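Local structure of protein Ta0487 (3KBQ) at residues 26-31 with 67-72; 54-59 with 145-150; 126-131 with 162-167. The protein is a CinA-family protein of unknown function, the part described here being a domain that probably binds molybdopterin. All coordinates share one frame; numbering follows the deposited sequence.

Contact 1 of 3, residues 26-31 with 67-72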
loop_
_atom_site.group_PDB
_atom_site.type_symbol
_atom_site.label_atom_id
_atom_site.label_comp_id
_atom_site.label_asym_id
_atom_site.label_seq_id
_atom_site.Cartn_x
_atom_site.Cartn_y
_atom_site.Cartn_z
ATOM N N ALA B 26 3.065 4.473 8.230
ATOM C CA ALA B 26 3.851 4.033 9.405
ATOM C C ALA B 26 3.218 4.506 10.684
ATOM O O ALA B 26 3.048 3.734 11.587
ATOM C CB ALA B 26 5.338 4.477 9.341
ATOM N N PHE B 27 2.897 5.784 10.765
ATOM C CA PHE B 27 2.292 6.321 11.984
ATOM C C PHE B 27 0.936 5.626 12.273
ATOM O O PHE B 27 0.671 5.222 13.405
ATOM C CB PHE B 27 2.098 7.834 11.878
ATOM C CG PHE B 27 1.426 8.445 13.103
ATOM C CD1 PHE B 27 2.177 9.044 14.093
ATOM C CD2 PHE B 27 0.040 8.440 13.243
ATOM C CE1 PHE B 27 1.563 9.609 15.230
ATOM C CE2 PHE B 27 -0.564 9.011 14.379
ATOM C CZ PHE B 27 0.211 9.569 15.359
ATOM N N ILE B 28 0.118 5.433 11.241
ATOM C CA ILE B 28 -1.198 4.779 11.435
ATOM C C ILE B 28 -1.000 3.305 11.825
ATOM O O ILE B 28 -1.642 2.799 12.756
ATOM C CB ILE B 28 -2.096 4.929 10.162
ATOM C CG1 ILE B 28 -2.452 6.425 9.905
ATOM C CG2 ILE B 28 -3.387 4.015 10.261
ATOM C CD1 ILE B 28 -2.990 6.714 8.427
ATOM N N GLY B 29 -0.090 2.616 11.130
ATOM C CA GLY B 29 0.207 1.223 11.448
ATOM C C GLY B 29 0.645 1.054 12.895
ATOM O O GLY B 29 0.190 0.135 13.585
ATOM N N ASN B 30 1.517 1.960 13.347
ATOM C CA ASN B 30 2.016 1.898 14.709
ATOM C C ASN B 30 0.908 2.235 15.724
ATOM O O ASN B 30 0.783 1.552 16.748
ATOM C CB ASN B 30 3.229 2.834 14.897
ATOM C CG ASN B 30 3.797 2.760 16.317
ATOM O OD1 ASN B 30 4.287 1.722 16.756
ATOM N ND2 ASN B 30 3.699 3.844 17.033
ATOM N N PHE B 31 0.096 3.257 15.420
ATOM C CA PHE B 31 -1.019 3.673 16.284
ATOM C C PHE B 31 -1.990 2.512 16.467
ATOM O O PHE B 31 -2.366 2.211 17.588
ATOM C CB PHE B 31 -1.723 4.904 15.702
ATOM C CG PHE B 31 -2.915 5.401 16.527
ATOM C CD1 PHE B 31 -2.742 6.371 17.507
ATOM C CD2 PHE B 31 -4.206 4.936 16.272
ATOM C CE1 PHE B 31 -3.850 6.841 18.269
ATOM C CE2 PHE B 31 -5.315 5.409 17.034
ATOM C CZ PHE B 31 -5.113 6.358 18.027
ATOM N N VAL B 67 -8.514 2.780 8.096
ATOM C CA VAL B 67 -8.116 4.191 8.254
ATOM C C VAL B 67 -7.430 4.641 6.991
ATOM O O VAL B 67 -6.505 3.940 6.522
ATOM C CB VAL B 67 -7.127 4.404 9.476
ATOM C CG1 VAL B 67 -6.803 5.906 9.653
ATOM C CG2 VAL B 67 -7.688 3.788 10.795
ATOM N N SER B 68 -7.897 5.740 6.383
ATOM C CA SER B 68 -7.256 6.298 5.171
ATOM C C SER B 68 -6.637 7.663 5.483
ATOM O O SER B 68 -7.097 8.381 6.387
ATOM C CB SER B 68 -8.219 6.471 3.984
ATOM O OG SER B 68 -9.187 7.490 4.251
ATOM N N SER B 69 -5.576 8.021 4.771
ATOM C CA SER B 69 -5.158 9.412 4.801
ATOM C C SER B 69 -4.844 9.896 3.399
ATOM O O SER B 69 -4.403 9.117 2.540
ATOM C CB SER B 69 -3.947 9.630 5.700
ATOM O OG SER B 69 -2.795 9.087 5.066
ATOM N N GLY B 70 -5.011 11.204 3.189
ATOM C CA GLY B 70 -4.738 11.773 1.903
ATOM C C GLY B 70 -6.000 12.058 1.098
ATOM O O GLY B 70 -7.001 11.390 1.251
ATOM N N GLY B 71 -5.930 13.041 0.216
ATOM C CA GLY B 71 -7.019 13.321 -0.742
ATOM C C GLY B 71 -8.215 14.043 -0.123
ATOM O O GLY B 71 -9.355 13.930 -0.616
ATOM N N LEU B 72 -7.946 14.766 0.964
ATOM C CA LEU B 72 -8.941 15.628 1.643
ATOM C C LEU B 72 -8.311 16.974 1.698
ATOM O O LEU B 72 -7.202 17.108 2.273
ATOM C CB LEU B 72 -9.125 15.220 3.113
ATOM C CG LEU B 72 -10.298 14.354 3.536
ATOM C CD1 LEU B 72 -10.222 13.138 2.718
ATOM C CD2 LEU B 72 -10.207 14.027 5.053
#
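Ile28 and Val67 are the residues whose backbones come nearest, their CA atoms 7.6 Å apart, where helix 23-34 packs on a face of strand 65-69. The contact is carried by carbon-to-carbon packing, and Ile28 supplies the helix side of it alone. Its two branches divide the work. The CG2 methyl rests against the branch point of Val67, with Ile28 CG2 3.8 Å from Val67 CB, and lies almost as close to Val67 CG1. The longer arm reaches on along the strand, where Ile28 CD1 meets Ser69 CB at 4.1 Å and Val67 CG1 at the same distance. With CG1 of Ile28 beside its own backbone N (chi1 -65°) and the arm nearly extended beyond it, one side chain spans two strand residues that point to the same side of the sheet.

This is the helix-on-sheet layering of the three-layer alpha/beta/alpha fold expected of a MoCF_biosynth domain, with 65-69 an inner parallel strand. Ser68, between the two contact residues, faces the other layer. Val8 of the neighbouring strand and Met157 of helix 154-163 also touch Ile28, so it is enclosed from several directions. Cutting Ile28 back to an alanine removes both branches and would probably leave a gap over Val67 and the methylene of Ser69. The hydroxyl of Ser69 lies beside Ile28 CD1, also at 4.1 Å, yet has a polar partner: a weak hydrogen bond joins Ser69 OG to Asn24 ND2, one turn earlier in the same helix.

Contact 2 of 3, residues 54-59 with 145-150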
loop_
_atom_site.group_PDB
_atom_site.type_symbol
_atom_site.label_atom_id
_atom_site.label_comp_id
_atom_site.label_asym_id
_atom_site.label_seq_id
_atom_site.Cartn_x
_atom_site.Cartn_y
_atom_site.Cartn_z
ATOM N N TRP B 54 -12.080 1.085 -4.999
ATOM C CA TRP B 54 -11.486 -0.253 -4.942
ATOM C C TRP B 54 -10.823 -0.519 -3.574
ATOM O O TRP B 54 -11.101 -1.526 -2.949
ATOM C CB TRP B 54 -10.544 -0.551 -6.147
ATOM C CG TRP B 54 -9.756 -1.800 -5.940
ATOM C CD1 TRP B 54 -10.186 -3.127 -6.154
ATOM C CD2 TRP B 54 -8.445 -1.888 -5.381
ATOM N NE1 TRP B 54 -9.180 -3.990 -5.753
ATOM C CE2 TRP B 54 -8.112 -3.264 -5.287
ATOM C CE3 TRP B 54 -7.513 -0.930 -4.941
ATOM C CZ2 TRP B 54 -6.876 -3.708 -4.775
ATOM C CZ3 TRP B 54 -6.266 -1.370 -4.454
ATOM C CH2 TRP B 54 -5.971 -2.760 -4.380
ATOM N N ALA B 55 -9.977 0.402 -3.127
ATOM C CA ALA B 55 -9.178 0.215 -1.918
ATOM C C ALA B 55 -10.111 0.117 -0.700
ATOM O O ALA B 55 -9.985 -0.802 0.104
ATOM C CB ALA B 55 -8.174 1.365 -1.767
ATOM N N PHE B 56 -11.099 1.001 -0.614
ATOM C CA PHE B 56 -12.020 0.957 0.533
ATOM C C PHE B 56 -12.795 -0.353 0.543
ATOM O O PHE B 56 -12.960 -0.951 1.588
ATOM C CB PHE B 56 -13.022 2.161 0.559
ATOM C CG PHE B 56 -12.455 3.424 1.171
ATOM C CD1 PHE B 56 -12.201 3.509 2.542
ATOM C CD2 PHE B 56 -12.173 4.536 0.366
ATOM C CE1 PHE B 56 -11.658 4.644 3.093
ATOM C CE2 PHE B 56 -11.636 5.710 0.925
ATOM C CZ PHE B 56 -11.384 5.775 2.287
ATOM N N ARG B 57 -13.295 -0.791 -0.605
ATOM C CA ARG B 57 -14.047 -2.044 -0.655
ATOM C C ARG B 57 -13.237 -3.286 -0.235
ATOM O O ARG B 57 -13.673 -4.095 0.591
ATOM C CB ARG B 57 -14.625 -2.269 -2.063
ATOM C CG ARG B 57 -15.699 -1.237 -2.481
ATOM C CD ARG B 57 -16.708 -1.031 -1.353
ATOM N NE ARG B 57 -17.407 -2.270 -1.000
ATOM C CZ ARG B 57 -18.645 -2.537 -1.384
ATOM N NH1 ARG B 57 -19.277 -1.655 -2.150
ATOM N NH2 ARG B 57 -19.256 -3.677 -1.006
ATOM N N VAL B 58 -12.070 -3.442 -0.826
ATOM C CA VAL B 58 -11.171 -4.492 -0.356
ATOM C C VAL B 58 -10.806 -4.364 1.140
ATOM O O VAL B 58 -10.896 -5.368 1.865
ATOM C CB VAL B 58 -9.936 -4.628 -1.233
ATOM C CG1 VAL B 58 -9.140 -5.820 -0.806
ATOM C CG2 VAL B 58 -10.431 -4.892 -2.683
ATOM N N ALA B 59 -10.432 -3.160 1.582
ATOM C CA ALA B 59 -10.100 -2.976 2.974
ATOM C C ALA B 59 -11.249 -3.449 3.863
ATOM O O ALA B 59 -11.030 -4.156 4.882
ATOM C CB ALA B 59 -9.685 -1.468 3.269
ATOM N N LYS B 145 -18.891 -1.950 10.743
ATOM C CA LYS B 145 -17.476 -1.632 10.511
ATOM C C LYS B 145 -17.258 -0.140 10.669
ATOM O O LYS B 145 -18.193 0.626 10.520
ATOM C CB LYS B 145 -17.009 -2.110 9.126
ATOM C CG LYS B 145 -16.996 -3.638 9.042
ATOM C CD LYS B 145 -16.725 -4.127 7.579
ATOM C CE LYS B 145 -16.850 -5.673 7.516
ATOM N NZ LYS B 145 -15.542 -6.408 7.716
ATOM N N LYS B 146 -16.031 0.280 10.961
ATOM C CA LYS B 146 -15.777 1.730 11.039
ATOM C C LYS B 146 -14.707 2.193 10.073
ATOM O O LYS B 146 -13.774 1.460 9.779
ATOM C CB LYS B 146 -15.424 2.095 12.464
ATOM C CG LYS B 146 -16.676 2.027 13.358
ATOM C CD LYS B 146 -16.650 3.106 14.474
ATOM C CE LYS B 146 -15.835 2.616 15.686
ATOM N NZ LYS B 146 -15.879 3.626 16.799
ATOM N N VAL B 147 -14.850 3.415 9.577
ATOM C CA VAL B 147 -13.951 3.928 8.564
ATOM C C VAL B 147 -13.589 5.334 9.028
ATOM O O VAL B 147 -14.472 6.147 9.319
ATOM C CB VAL B 147 -14.590 3.987 7.186
ATOM C CG1 VAL B 147 -13.586 4.526 6.169
ATOM C CG2 VAL B 147 -15.039 2.595 6.714
ATOM N N ILE B 148 -12.306 5.586 9.180
ATOM C CA ILE B 148 -11.798 6.916 9.579
ATOM C C ILE B 148 -11.044 7.493 8.376
ATOM O O ILE B 148 -10.082 6.876 7.884
ATOM C CB ILE B 148 -10.809 6.789 10.760
ATOM C CG1 ILE B 148 -11.489 6.157 11.989
ATOM C CG2 ILE B 148 -10.196 8.139 11.126
ATOM C CD1 ILE B 148 -12.096 7.179 12.889
ATOM N N ILE B 149 -11.460 8.665 7.906
ATOM C CA ILE B 149 -10.901 9.241 6.673
ATOM C C ILE B 149 -10.217 10.543 7.096
ATOM O O ILE B 149 -10.891 11.433 7.655
ATOM C CB ILE B 149 -12.031 9.452 5.627
ATOM C CG1 ILE B 149 -12.654 8.104 5.229
ATOM C CG2 ILE B 149 -11.527 10.234 4.347
ATOM C CD1 ILE B 149 -13.956 8.287 4.371
ATOM N N LEU B 150 -8.897 10.624 6.874
ATOM C CA LEU B 150 -8.047 11.680 7.452
ATOM C C LEU B 150 -7.349 12.462 6.354
ATOM O O LEU B 150 -7.194 11.934 5.250
ATOM C CB LEU B 150 -6.996 11.065 8.364
ATOM C CG LEU B 150 -7.520 10.220 9.541
ATOM C CD1 LEU B 150 -6.383 9.552 10.329
ATOM C CD2 LEU B 150 -8.343 11.147 10.391
#
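The ring of Phe56 makes the apolar contact between helix 49-62 and strand 145-150, leaning obliquely across two strand residues. Phe56 CE1 lies 3.6 Å from Val147 CG1, with CD1 of the ring a little farther from the same methyl. The far end of the ring continues to the next residue on this side of the strand, Phe56 CZ standing 4.0 Å from Ile149 CG1. Val147 turns CG1 anti to its backbone nitrogen (chi1 -180°), which carries that methyl to the ring. This is one flank of the three-layer alpha/beta/alpha sandwich, on the other side of the central sheet from helix 23-34. The Phe56 side chain also rests on Ser68 and Ile9 of the inner strands, and Phe84 of helix 80-87 meets its ring edge-to-face.

Polar bonds lie at the start of the strand. Lys145 NZ forms a salt bridge with Asp64 OD1 and donates to the carbonyl oxygens of Leu60 and Ser63, tying the strand's beginning to the end of the helix and the turn after it. Away from strand 145-150, the Trp54 ring receives a cation-pi contact from Arg41 of the second subunit.

Contact 3 of 3, residues 126-131 with 162-167; sequences RPIENP and KAMEKD
A bent Met164 chain brings its sulfur to Ile128: CG lies beside the backbone N (chi1 -75°), and a second bend at chi2, -47°, turns the sulfur over the isoleucine. Ile128, for its part, carries CG1 anti to its carbonyl carbon and an extended arm beyond, which delivers the CD1 methyl to the middle of the methionine. Ile128 CD1 touches Met164 CG at 3.7 Å and Met164 SD at 3.8 Å. The sulfur stays close to the rest of the branched side chain too, since Met164 SD is 4.0 Å from Ile128 CG1 and scarcely farther from CG2. The two chains meet at a slant, and the sulfur reaches both branches of the isoleucine, while the CE methyl runs on toward Ile148. Leu160 and Ile139 also touch Ile128, and Ile139 packs against Met164 as well, so the pair joins a larger apolar cluster.

Nearer the surface, Arg126 and Asp167 approach without pairing. Asp167 OD1 lies at the edge of the guanidinium, near its plane, but stands 4.5 Å from Arg126 NH2, beyond a salt bridge. The stronger partner of that oxygen is Lys146, whose NZ does form a salt bridge with it; Arg126 would probably add a modest long-range attraction to the same carboxylate. Backbone bonds to Ile139 and Gly137 hold Arg126 and Ile128 in the sheet. The contact thus packs Met164, just past the end of helix 154-163, onto 125-128, an outermost strand of the mixed sheet within this chain, in the layered alpha/beta/alpha fold consistent with a molybdopterin-binding domain.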
loop_
_atom_site.group_PDB
_atom_site.type_symbol
_atom_site.label_atom_id
_atom_site.label_comp_id
_atom_site.label_asym_id
_atom_site.label_seq_id
_atom_site.Cartn_x
_atom_site.Cartn_y
_atom_site.Cartn_z
ATOM N N ARG B 126 -19.841 11.156 9.808
ATOM C CA ARG B 126 -19.873 12.388 10.583
ATOM C C ARG B 126 -18.535 13.124 10.412
ATOM O O ARG B 126 -17.473 12.475 10.425
ATOM C CB ARG B 126 -20.005 12.060 12.061
ATOM C CG ARG B 126 -21.391 11.698 12.517
ATOM C CD ARG B 126 -21.425 11.645 14.046
ATOM N NE ARG B 126 -20.748 10.459 14.583
ATOM C CZ ARG B 126 -19.638 10.474 15.318
ATOM N NH1 ARG B 126 -19.047 11.622 15.633
ATOM N NH2 ARG B 126 -19.115 9.325 15.744
ATOM N N PRO B 127 -18.557 14.474 10.329
ATOM C CA PRO B 127 -17.269 15.147 10.235
ATOM C C PRO B 127 -16.558 15.189 11.581
ATOM O O PRO B 127 -17.224 15.198 12.601
ATOM C CB PRO B 127 -17.633 16.563 9.768
ATOM C CG PRO B 127 -19.123 16.790 10.183
ATOM C CD PRO B 127 -19.690 15.412 10.519
ATOM N N ILE B 128 -15.224 15.191 11.572
ATOM C CA ILE B 128 -14.414 15.430 12.757
ATOM C C ILE B 128 -13.639 16.735 12.573
ATOM O O ILE B 128 -12.965 16.933 11.541
ATOM C CB ILE B 128 -13.289 14.375 12.990
ATOM C CG1 ILE B 128 -13.724 12.948 12.604
ATOM C CG2 ILE B 128 -12.807 14.520 14.439
ATOM C CD1 ILE B 128 -12.549 11.987 12.189
ATOM N N GLU B 129 -13.696 17.584 13.590
ATOM C CA GLU B 129 -13.095 18.911 13.548
ATOM C C GLU B 129 -11.608 18.844 13.321
ATOM O O GLU B 129 -10.920 18.027 13.929
ATOM C CB GLU B 129 -13.358 19.644 14.852
ATOM C CG GLU B 129 -13.071 21.138 14.714
ATOM C CD GLU B 129 -12.315 21.717 15.909
ATOM O OE1 GLU B 129 -11.998 22.942 15.895
ATOM O OE2 GLU B 129 -12.050 20.953 16.866
ATOM N N ASN B 130 -11.109 19.680 12.435
ATOM C CA ASN B 130 -9.692 19.731 12.173
ATOM C C ASN B 130 -9.146 21.020 12.763
ATOM O O ASN B 130 -9.194 22.056 12.114
ATOM C CB ASN B 130 -9.445 19.676 10.667
ATOM C CG ASN B 130 -7.981 19.599 10.297
ATOM O OD1 ASN B 130 -7.063 19.769 11.130
ATOM N ND2 ASN B 130 -7.748 19.356 9.015
ATOM N N PRO B 131 -8.590 20.954 13.985
ATOM C CA PRO B 131 -8.186 22.193 14.632
ATOM C C PRO B 131 -6.937 22.812 14.000
ATOM O O PRO B 131 -6.656 23.988 14.244
ATOM C CB PRO B 131 -7.910 21.758 16.078
ATOM C CG PRO B 131 -7.533 20.330 15.999
ATOM C CD PRO B 131 -7.998 19.776 14.647
ATOM N N LYS B 162 -5.399 10.962 16.913
ATOM C CA LYS B 162 -5.356 11.061 18.377
ATOM C C LYS B 162 -6.666 11.514 19.040
ATOM O O LYS B 162 -7.062 10.946 20.045
ATOM C CB LYS B 162 -4.116 11.843 18.848
ATOM C CG LYS B 162 -2.895 10.897 18.851
ATOM C CD LYS B 162 -1.538 11.530 19.147
ATOM C CE LYS B 162 -0.864 12.006 17.872
ATOM N NZ LYS B 162 -1.302 13.396 17.571
ATOM N N ALA B 163 -7.353 12.481 18.456
ATOM C CA ALA B 163 -8.686 12.901 18.901
ATOM C C ALA B 163 -9.784 11.811 18.772
ATOM O O ALA B 163 -10.818 11.885 19.446
ATOM C CB ALA B 163 -9.107 14.156 18.163
ATOM N N MET B 164 -9.559 10.836 17.884
ATOM C CA MET B 164 -10.486 9.720 17.621
ATOM C C MET B 164 -10.183 8.474 18.462
ATOM O O MET B 164 -10.817 7.439 18.268
ATOM C CB MET B 164 -10.405 9.298 16.138
ATOM C CG MET B 164 -11.090 10.242 15.149
ATOM S SD MET B 164 -12.750 10.674 15.769
ATOM C CE MET B 164 -13.500 9.050 15.722
ATOM N N GLU B 165 -9.215 8.560 19.377
ATOM C CA GLU B 165 -8.679 7.353 20.016
ATOM C C GLU B 165 -9.732 6.603 20.829
ATOM O O GLU B 165 -9.680 5.373 20.951
ATOM C CB GLU B 165 -7.478 7.685 20.885
ATOM C CG GLU B 165 -6.820 6.497 21.535
ATOM C CD GLU B 165 -5.571 6.901 22.296
ATOM O OE1 GLU B 165 -5.009 7.977 21.990
ATOM O OE2 GLU B 165 -5.145 6.149 23.205
ATOM N N LYS B 166 -10.685 7.346 21.375
ATOM C CA LYS B 166 -11.789 6.736 22.116
ATOM C C LYS B 166 -12.768 5.966 21.224
ATOM O O LYS B 166 -13.403 5.032 21.693
ATOM C CB LYS B 166 -12.480 7.766 22.993
ATOM C CG LYS B 166 -11.606 8.139 24.176
ATOM C CD LYS B 166 -11.843 9.571 24.638
ATOM C CE LYS B 166 -10.882 9.946 25.761
ATOM N NZ LYS B 166 -11.477 10.991 26.647
ATOM N N ASP B 167 -12.849 6.326 19.941
ATOM C CA ASP B 167 -13.596 5.526 18.953
ATOM C C ASP B 167 -12.897 4.238 18.540
ATOM O O ASP B 167 -13.516 3.333 17.958
ATOM C CB ASP B 167 -13.871 6.339 17.689
ATOM C CG ASP B 167 -15.253 6.966 17.694
ATOM O OD1 ASP B 167 -16.238 6.264 17.329
ATOM O OD2 ASP B 167 -15.348 8.166 18.054
#

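All three contacts reach one mixed six-stranded sheet. Strands 65-69 of contact 1 and 145-150 of contact 2 are neighbours in it, joined through Ser68 by backbone bonds to Ile148 and Leu150, and the two contact centres lie about 11 Å apart. Contact 3 sits at the 125-128 end, its centre about 13 Å from contact 1 and 16 Å from contact 2. Along the chain, contact 1 closes before contact 3 opens, whereas contact 2 alternates with both. Helices 23-34 and 154-163 also touch, through Phe27 and Lys162. Packing of distant chain portions onto both faces of the sheet thus builds a single domain, which meets a second subunit near contacts 1 and 2.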